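Local coordinates for protein beta-galactosidase (Bacillus circulans subsp. alkalophilus, PDB 3TTY) that hydrolyses beta-galactosides, releasing galactose from their non-reducing ends, at residues A[289-295]-A[440-444]; A[402-408]-A[422-426]. All coordinates share one frame; numbering follows the deposited sequence.

Contact 1: residues A[289-295]-A[440-444]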
ATOM      1  N   MET A 289      11.010 -21.791  18.853  1.00 22.26           N
ATOM      2  CA  MET A 289      10.273 -22.658  17.941  1.00 22.41           C
ATOM      3  C   MET A 289      11.013 -22.820  16.603  1.00 21.18           C
ATOM      4  O   MET A 289      11.002 -23.903  16.010  1.00 18.55           O
ATOM      5  CB  MET A 289       8.840 -22.137  17.725  1.00 21.23           C
ATOM      6  CG  MET A 289       7.922 -23.145  17.038  1.00 20.82           C
ATOM      7  SD  MET A 289       6.256 -22.540  16.731  1.00 20.53           S
ATOM      8  CE  MET A 289       6.596 -21.051  15.791  1.00 25.01           C
ATOM      9  N   ALA A 290      11.668 -21.756  16.141  1.00 18.71           N
ATOM     10  CA  ALA A 290      12.455 -21.834  14.904  1.00 20.03           C
ATOM     11  C   ALA A 290      13.720 -22.716  15.011  1.00 19.64           C
ATOM     12  O   ALA A 290      13.990 -23.530  14.123  1.00 17.59           O
ATOM     13  CB  ALA A 290      12.800 -20.426  14.379  1.00 16.79           C
ATOM     14  N   HIS A 291      14.494 -22.557  16.085  1.00 17.85           N
ATOM     15  CA  HIS A 291      15.642 -23.430  16.297  1.00 17.28           C
ATOM     16  C   HIS A 291      15.115 -24.855  16.361  1.00 18.50           C
ATOM     17  O   HIS A 291      15.691 -25.782  15.782  1.00 19.01           O
ATOM     18  CB  HIS A 291      16.349 -23.134  17.625  1.00 16.93           C
ATOM     19  CG  HIS A 291      17.023 -21.796  17.699  1.00 18.76           C
ATOM     20  ND1 HIS A 291      18.050 -21.425  16.862  1.00 14.64           N
ATOM     21  CD2 HIS A 291      16.848 -20.761  18.559  1.00 18.93           C
ATOM     22  CE1 HIS A 291      18.461 -20.210  17.181  1.00 16.56           C
ATOM     23  NE2 HIS A 291      17.748 -19.788  18.210  1.00 18.25           N
ATOM     24  N   ASN A 292      14.023 -25.017  17.105  1.00 18.34           N
ATOM     25  CA  ASN A 292      13.388 -26.314  17.280  1.00 17.79           C
ATOM     26  C   ASN A 292      13.066 -26.952  15.933  1.00 17.72           C
ATOM     27  O   ASN A 292      13.433 -28.094  15.673  1.00 17.35           O
ATOM     28  CB  ASN A 292      12.113 -26.161  18.106  1.00 18.63           C
ATOM     29  CG  ASN A 292      11.695 -27.451  18.788  1.00 21.65           C
ATOM     30  OD1 ASN A 292      11.691 -28.529  18.177  1.00 19.68           O
ATOM     31  ND2 ASN A 292      11.337 -27.347  20.061  1.00 18.52           N
ATOM     32  N   LEU A 293      12.400 -26.197  15.068  1.00 16.38           N
ATOM     33  CA  LEU A 293      12.052 -26.694  13.747  1.00 15.78           C
ATOM     34  C   LEU A 293      13.297 -27.101  12.975  1.00 16.83           C
ATOM     35  O   LEU A 293      13.268 -28.036  12.184  1.00 22.22           O
ATOM     36  CB  LEU A 293      11.281 -25.628  12.960  1.00 16.82           C
ATOM     37  CG  LEU A 293      10.871 -26.020  11.543  1.00 17.20           C
ATOM     38  CD1 LEU A 293       9.854 -27.169  11.580  1.00 19.66           C
ATOM     39  CD2 LEU A 293      10.298 -24.827  10.816  1.00 17.71           C
ATOM     40  N   MET A 294      14.403 -26.401  13.192  1.00 17.51           N
ATOM     41  CA  MET A 294      15.603 -26.702  12.425  1.00 16.98           C
ATOM     42  C   MET A 294      16.177 -28.039  12.870  1.00 19.37           C
ATOM     43  O   MET A 294      16.775 -28.783  12.083  1.00 21.37           O
ATOM     44  CB  MET A 294      16.645 -25.589  12.563  1.00 20.15           C
ATOM     45  CG  MET A 294      16.233 -24.235  11.990  1.00 15.74           C
ATOM     46  SD  MET A 294      15.972 -24.196  10.211  1.00 15.74           S
ATOM     47  CE  MET A 294      14.204 -24.504  10.120  1.00 12.79           C
ATOM     48  N   ARG A 295      16.011 -28.328  14.151  1.00 19.83           N
ATOM     49  CA  ARG A 295      16.397 -29.617  14.692  1.00 22.41           C
ATOM     50  C   ARG A 295      15.502 -30.704  14.098  1.00 19.01           C
ATOM     51  O   ARG A 295      15.955 -31.809  13.800  1.00 19.52           O
ATOM     52  CB  ARG A 295      16.261 -29.600  16.211  1.00 18.16           C
ATOM     53  CG  ARG A 295      16.655 -30.884  16.878  1.00 23.12           C
ATOM     54  CD  ARG A 295      16.631 -30.723  18.387  1.00 22.97           C
ATOM     55  NE  ARG A 295      15.299 -30.844  18.973  1.00 18.84           N
ATOM     56  CZ  ARG A 295      14.681 -29.890  19.668  1.00 23.37           C
ATOM     57  NH1 ARG A 295      15.253 -28.701  19.847  1.00 18.65           N
ATOM     58  NH2 ARG A 295      13.482 -30.130  20.189  1.00 22.87           N
ATOM     59  N   GLN A 440       9.307 -30.204  27.446  1.00 24.86           N
ATOM     60  CA  GLN A 440      10.210 -30.467  26.339  1.00 21.75           C
ATOM     61  C   GLN A 440       9.402 -30.886  25.116  1.00 25.96           C
ATOM     62  O   GLN A 440       8.584 -31.804  25.187  1.00 24.83           O
ATOM     63  CB  GLN A 440      11.198 -31.559  26.722  1.00 22.31           C
ATOM     64  CG  GLN A 440      12.210 -31.884  25.638  1.00 22.21           C
ATOM     65  CD  GLN A 440      13.222 -30.765  25.415  1.00 28.03           C
ATOM     66  OE1 GLN A 440      13.340 -29.831  26.227  1.00 23.71           O
ATOM     67  NE2 GLN A 440      13.956 -30.851  24.303  1.00 21.32           N
ATOM     68  N   THR A 441       9.627 -30.210  23.996  1.00 23.82           N
ATOM     69  CA  THR A 441       8.815 -30.427  22.808  1.00 23.88           C
ATOM     70  C   THR A 441       9.659 -30.419  21.535  1.00 22.10           C
ATOM     71  O   THR A 441      10.655 -29.695  21.437  1.00 24.93           O
ATOM     72  CB  THR A 441       7.751 -29.329  22.680  1.00 24.80           C
ATOM     73  OG1 THR A 441       8.414 -28.072  22.558  1.00 36.85           O
ATOM     74  CG2 THR A 441       6.884 -29.269  23.908  1.00 21.16           C
ATOM     75  N   ASP A 442       9.265 -31.238  20.568  1.00 19.65           N
ATOM     76  CA  ASP A 442       9.883 -31.245  19.246  1.00 18.68           C
ATOM     77  C   ASP A 442       8.902 -30.748  18.206  1.00 20.79           C
ATOM     78  O   ASP A 442       7.752 -31.196  18.173  1.00 18.20           O
ATOM     79  CB  ASP A 442      10.260 -32.661  18.824  1.00 22.46           C
ATOM     80  CG  ASP A 442      11.346 -33.247  19.661  1.00 25.81           C
ATOM     81  OD1 ASP A 442      12.089 -32.467  20.299  1.00 25.34           O
ATOM     82  OD2 ASP A 442      11.462 -34.490  19.655  1.00 26.96           O
ATOM     83  N   MET A 443       9.369 -29.853  17.340  1.00 18.17           N
ATOM     84  CA  MET A 443       8.654 -29.535  16.112  1.00 19.10           C
ATOM     85  C   MET A 443       8.949 -30.662  15.131  1.00 21.63           C
ATOM     86  O   MET A 443      10.107 -31.047  14.959  1.00 19.13           O
ATOM     87  CB  MET A 443       9.133 -28.198  15.547  1.00 18.23           C
ATOM     88  CG  MET A 443       8.845 -27.006  16.444  1.00 14.21           C
ATOM     89  SD  MET A 443       7.082 -26.743  16.670  1.00 20.94           S
ATOM     90  CE  MET A 443       6.534 -26.782  14.964  1.00 17.47           C
ATOM     91  N   ILE A 444       7.912 -31.210  14.504  1.00 17.11           N
ATOM     92  CA  ILE A 444       8.109 -32.367  13.630  1.00 20.55           C
ATOM     93  C   ILE A 444       7.343 -32.251  12.320  1.00 17.13           C
ATOM     94  O   ILE A 444       6.398 -31.477  12.217  1.00 16.52           O
ATOM     95  CB  ILE A 444       7.681 -33.683  14.320  1.00 20.78           C
ATOM     96  CG1 ILE A 444       6.177 -33.669  14.629  1.00 17.95           C
ATOM     97  CG2 ILE A 444       8.507 -33.925  15.583  1.00 19.17           C
ATOM     98  CD1 ILE A 444       5.598 -35.060  14.890  1.00 16.79           C
TER
HETATM   99  O   HOH W   1      12.307 -30.827  16.562  1.00 17.97           O

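Contact 2: residues A[402-408]-A[422-426]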
ATOM      1  N   MET A 402       3.399 -30.495  15.023  1.00 19.05           N
ATOM      2  CA  MET A 402       3.584 -30.684  13.601  1.00 18.10           C
ATOM      3  C   MET A 402       3.477 -29.366  12.868  1.00 17.79           C
ATOM      4  O   MET A 402       2.682 -28.500  13.230  1.00 14.41           O
ATOM      5  CB  MET A 402       2.512 -31.632  13.056  1.00 17.85           C
ATOM      6  CG  MET A 402       2.712 -33.089  13.398  1.00 17.50           C
ATOM      7  SD  MET A 402       1.311 -34.079  12.855  1.00 18.32           S
ATOM      8  CE  MET A 402       1.982 -35.726  13.033  1.00 16.20           C
ATOM      9  N   TYR A 403       4.286 -29.243  11.825  1.00 17.14           N
ATOM     10  CA  TYR A 403       4.298 -28.086  10.957  1.00 17.33           C
ATOM     11  C   TYR A 403       4.584 -28.640   9.562  1.00 15.29           C
ATOM     12  O   TYR A 403       5.364 -29.577   9.413  1.00 15.90           O
ATOM     13  CB  TYR A 403       5.405 -27.099  11.389  1.00 14.36           C
ATOM     14  CG  TYR A 403       5.693 -26.054  10.338  1.00 15.64           C
ATOM     15  CD1 TYR A 403       4.809 -24.998  10.119  1.00 16.48           C
ATOM     16  CD2 TYR A 403       6.823 -26.137   9.540  1.00 17.93           C
ATOM     17  CE1 TYR A 403       5.051 -24.054   9.145  1.00 19.04           C
ATOM     18  CE2 TYR A 403       7.077 -25.188   8.559  1.00 17.50           C
ATOM     19  CZ  TYR A 403       6.182 -24.152   8.369  1.00 16.43           C
ATOM     20  OH  TYR A 403       6.418 -23.213   7.399  1.00 19.32           O
ATOM     21  N   ASP A 404       3.963 -28.072   8.542  1.00 16.82           N
ATOM     22  CA  ASP A 404       4.165 -28.568   7.185  1.00 15.93           C
ATOM     23  C   ASP A 404       4.088 -27.439   6.181  1.00 16.11           C
ATOM     24  O   ASP A 404       3.146 -26.650   6.225  1.00 15.29           O
ATOM     25  CB  ASP A 404       3.099 -29.611   6.834  1.00 16.21           C
ATOM     26  CG  ASP A 404       3.329 -30.234   5.467  1.00 17.07           C
ATOM     27  OD1 ASP A 404       2.640 -29.845   4.512  1.00 21.26           O
ATOM     28  OD2 ASP A 404       4.218 -31.095   5.342  1.00 17.30           O
ATOM     29  N   TRP A 405       5.042 -27.379   5.254  1.00 15.19           N
ATOM     30  CA  TRP A 405       5.083 -26.268   4.296  1.00 15.77           C
ATOM     31  C   TRP A 405       3.971 -26.316   3.251  1.00 15.51           C
ATOM     32  O   TRP A 405       3.495 -25.259   2.802  1.00 16.29           O
ATOM     33  CB  TRP A 405       6.454 -26.155   3.594  1.00 15.80           C
ATOM     34  CG  TRP A 405       7.422 -25.246   4.280  1.00 14.61           C
ATOM     35  CD1 TRP A 405       7.619 -23.917   4.035  1.00 17.21           C
ATOM     36  CD2 TRP A 405       8.338 -25.601   5.329  1.00 15.60           C
ATOM     37  NE1 TRP A 405       8.607 -23.420   4.867  1.00 16.91           N
ATOM     38  CE2 TRP A 405       9.065 -24.435   5.666  1.00 14.76           C
ATOM     39  CE3 TRP A 405       8.627 -26.796   6.003  1.00 15.41           C
ATOM     40  CZ2 TRP A 405      10.051 -24.424   6.659  1.00 15.54           C
ATOM     41  CZ3 TRP A 405       9.613 -26.783   6.989  1.00 18.25           C
ATOM     42  CH2 TRP A 405      10.309 -25.606   7.310  1.00 13.56           C
ATOM     43  N   GLU A 406       3.567 -27.523   2.852  1.00 16.84           N
ATOM     44  CA  GLU A 406       2.562 -27.679   1.793  1.00 13.68           C
ATOM     45  C   GLU A 406       1.204 -27.322   2.360  1.00 16.81           C
ATOM     46  O   GLU A 406       0.398 -26.644   1.719  1.00 17.28           O
ATOM     47  CB  GLU A 406       2.564 -29.094   1.209  1.00 15.84           C
ATOM     48  CG  GLU A 406       3.832 -29.424   0.414  1.00 20.11           C
ATOM     49  CD  GLU A 406       3.799 -30.790  -0.267  1.00 23.09           C
ATOM     50  OE1 GLU A 406       3.228 -31.738   0.307  1.00 29.36           O
ATOM     51  OE2 GLU A 406       4.354 -30.917  -1.385  1.00 23.10           O
ATOM     52  N   ASN A 407       0.960 -27.762   3.585  1.00 15.19           N
ATOM     53  CA  ASN A 407      -0.218 -27.318   4.314  1.00 18.68           C
ATOM     54  C   ASN A 407      -0.244 -25.786   4.416  1.00 19.23           C
ATOM     55  O   ASN A 407      -1.282 -25.156   4.201  1.00 19.21           O
ATOM     56  CB  ASN A 407      -0.219 -27.934   5.709  1.00 16.59           C
ATOM     57  CG  ASN A 407      -1.424 -27.533   6.524  1.00 19.94           C
ATOM     58  OD1 ASN A 407      -2.550 -27.560   6.033  1.00 21.38           O
ATOM     59  ND2 ASN A 407      -1.197 -27.160   7.791  1.00 18.03           N
ATOM     60  N   ARG A 408       0.907 -25.195   4.741  1.00 15.45           N
ATOM     61  CA  ARG A 408       1.025 -23.744   4.834  1.00 15.80           C
ATOM     62  C   ARG A 408       0.663 -23.042   3.521  1.00 18.00           C
ATOM     63  O   ARG A 408      -0.139 -22.108   3.509  1.00 19.79           O
ATOM     64  CB  ARG A 408       2.441 -23.346   5.260  1.00 14.78           C
ATOM     65  CG  ARG A 408       2.654 -21.840   5.306  1.00 17.50           C
ATOM     66  CD  ARG A 408       3.947 -21.458   6.026  1.00 20.79           C
ATOM     67  NE  ARG A 408       4.104 -20.009   6.164  1.00 23.58           N
ATOM     68  CZ  ARG A 408       5.151 -19.422   6.745  1.00 22.01           C
ATOM     69  NH1 ARG A 408       6.135 -20.160   7.245  1.00 18.64           N
ATOM     70  NH2 ARG A 408       5.223 -18.100   6.818  1.00 18.73           N
ATOM     71  N   ASN A 422      -3.872 -17.094  10.506  1.00 19.26           N
ATOM     72  CA  ASN A 422      -2.451 -17.146  10.219  1.00 20.97           C
ATOM     73  C   ASN A 422      -1.909 -18.466  10.741  1.00 19.09           C
ATOM     74  O   ASN A 422      -1.889 -18.704  11.956  1.00 21.00           O
ATOM     75  CB  ASN A 422      -1.749 -15.952  10.875  1.00 21.66           C
ATOM     76  CG  ASN A 422      -0.252 -15.945  10.642  1.00 26.97           C
ATOM     77  OD1 ASN A 422       0.449 -16.902  10.978  1.00 24.42           O
ATOM     78  ND2 ASN A 422       0.249 -14.856  10.067  1.00 29.43           N
ATOM     79  N   TYR A 423      -1.504 -19.337   9.819  1.00 19.60           N
ATOM     80  CA  TYR A 423      -1.089 -20.702  10.162  1.00 18.89           C
ATOM     81  C   TYR A 423       0.004 -20.732  11.215  1.00 21.50           C
ATOM     82  O   TYR A 423      -0.144 -21.376  12.262  1.00 21.27           O
ATOM     83  CB  TYR A 423      -0.630 -21.452   8.914  1.00 17.06           C
ATOM     84  CG  TYR A 423      -0.122 -22.867   9.139  1.00 15.90           C
ATOM     85  CD1 TYR A 423      -0.836 -23.776   9.904  1.00 16.90           C
ATOM     86  CD2 TYR A 423       1.051 -23.303   8.530  1.00 17.34           C
ATOM     87  CE1 TYR A 423      -0.383 -25.083  10.081  1.00 14.70           C
ATOM     88  CE2 TYR A 423       1.509 -24.596   8.689  1.00 14.01           C
ATOM     89  CZ  TYR A 423       0.788 -25.481   9.468  1.00 16.84           C
ATOM     90  OH  TYR A 423       1.261 -26.758   9.644  1.00 13.63           O
ATOM     91  N   VAL A 424       1.102 -20.039  10.936  1.00 17.97           N
ATOM     92  CA  VAL A 424       2.231 -20.039  11.854  1.00 23.78           C
ATOM     93  C   VAL A 424       1.841 -19.489  13.228  1.00 21.05           C
ATOM     94  O   VAL A 424       2.260 -20.038  14.260  1.00 22.70           O
ATOM     95  CB  VAL A 424       3.468 -19.299  11.270  1.00 25.40           C
ATOM     96  CG1 VAL A 424       4.541 -19.151  12.313  1.00 21.89           C
ATOM     97  CG2 VAL A 424       4.007 -20.050  10.048  1.00 18.84           C
ATOM     98  N   ASN A 425       1.029 -18.434  13.255  1.00 18.76           N
ATOM     99  CA  ASN A 425       0.575 -17.883  14.536  1.00 20.13           C
ATOM    100  C   ASN A 425      -0.135 -18.949  15.382  1.00 21.21           C
ATOM    101  O   ASN A 425       0.122 -19.076  16.583  1.00 21.90           O
ATOM    102  CB  ASN A 425      -0.343 -16.662  14.349  1.00 21.31           C
ATOM    103  CG  ASN A 425       0.431 -15.374  14.048  1.00 31.51           C
ATOM    104  OD1 ASN A 425      -0.164 -14.344  13.717  1.00 31.61           O
ATOM    105  ND2 ASN A 425       1.758 -15.431  14.152  1.00 26.91           N
ATOM    106  N   GLU A 426      -1.034 -19.705  14.752  1.00 22.76           N
ATOM    107  CA  GLU A 426      -1.744 -20.783  15.439  1.00 20.68           C
ATOM    108  C   GLU A 426      -0.786 -21.861  15.917  1.00 17.68           C
ATOM    109  O   GLU A 426      -0.877 -22.296  17.056  1.00 20.68           O
ATOM    110  CB  GLU A 426      -2.834 -21.390  14.555  1.00 19.90           C
ATOM    111  CG  GLU A 426      -3.876 -20.391  14.116  1.00 16.91           C
ATOM    112  CD  GLU A 426      -4.618 -19.761  15.290  1.00 21.89           C
ATOM    113  OE1 GLU A 426      -5.198 -20.500  16.123  1.00 19.32           O
ATOM    114  OE2 GLU A 426      -4.617 -18.515  15.382  1.00 22.91           O
TER
HETATM  115  O   HOH W   2       0.299 -27.996  11.761  1.00 13.31           O

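Contact 1: residues A[289-295]-A[440-444]
Asn292 and Met443 show how one side-chain amide can engage the outer edge of a beta strand. With CG anti to the backbone N (chi1 -157°), Asn292 leans out of its helix toward strand 441-444. Its ND2 gives an almost straight hydrogen bond to Thr441 O (2.8 Å), which lies in the amide plane, while OD1 accepts Met443 N at 2.8 Å from above that plane. Tyr431 is a further partner of ND2. Beside this grip the packing is tight: Met443 CB comes 3.7 Å from Leu293 CA, and Met443 SD meets Met289 CG at the same distance. Arg295 NH2 reaches Asp442 OD1 (2.7 Å) on its anti side in a salt bridge, the guanidinium and carboxylate planes 66° apart; NH1 goes to His337 O. The contact is looser toward partly exposed Gln440, whose amide bonds instead to Glu621 and Ser395. A water also lies within hydrogen-bonding distance of Asn292 OD1 (2.9 Å) and Met443 O (2.7 Å). An alanine replacing Asn292 would probably leave Thr441 O and Met443 N without their amide mate and open a gap beside Met443. The whole is an interdomain joint, an outer TIM-barrel helix docked on an edge strand of the trimerisation domain.

Contact 2: residues A[402-408]-A[422-426]
With CG anti to the backbone N in both tyrosines (chi1 178° in Tyr423), the ring of Tyr423 reaches from its helix to the 402-408 turn and that of Tyr403 crosses obliquely to meet its rim. The rings meet rim to rim, planes 18° apart, with Tyr403 CE1 3.6 Å from Tyr423 CE2; neither covers the other's face. At the far end of Tyr423 the hydroxyl works in both directions: OH accepts from Asp404 N at 3.2 Å and donates to a water at 2.6 Å, which in turn donates a hydrogen bond to Met402 O. Asn407 stands almost upright against the same ring, amide and ring planes 85° apart, ND2 3.1 Å from Tyr423 CZ; its amide is held by Val460 O and Met463 N. Arg408, extended from CG to NE, brings its CB obliquely against Tyr423 CD2, then carries its guanidinium past Val424, whose CG2 sits over the centre of one face. In-plane, Arg408 NH1 bonds to Tyr403 OH (3.1 Å), and Glu412 pairs with NE, so the cation is fixed at two of its nitrogens. Asp404 OD1 caps the helix by accepting Asn407 N at 2.8 Å, and Asn422 does likewise for the second helix. The helix starts joined here lie between strand 399-402 and its parallel neighbour 441-444, a beta-alpha-beta order consistent with the alpha/beta fold of the Glutaminase_I clan.

From the N terminus, the chain first lays down helix 284-296, between barrel strands 273-275 and 303-307, and only after finishing the barrel returns to it, at strand 441-444, closing contact 1 over a loop of 144 residues. Contact 2 is nested inside that loop and spans 13 residues: strand 399-402 leads into helix 405-413, and helix 423-435 then runs on to strand 441-444, which lies parallel beside 399-402. The two sites also touch. Ile444 O and Tyr403 N probably share a hydrogen bond, and Leu293 packs on Trp405. Contact 2 thus ties helices within the trimerisation domain, whereas contact 1 fastens that domain to the barrel.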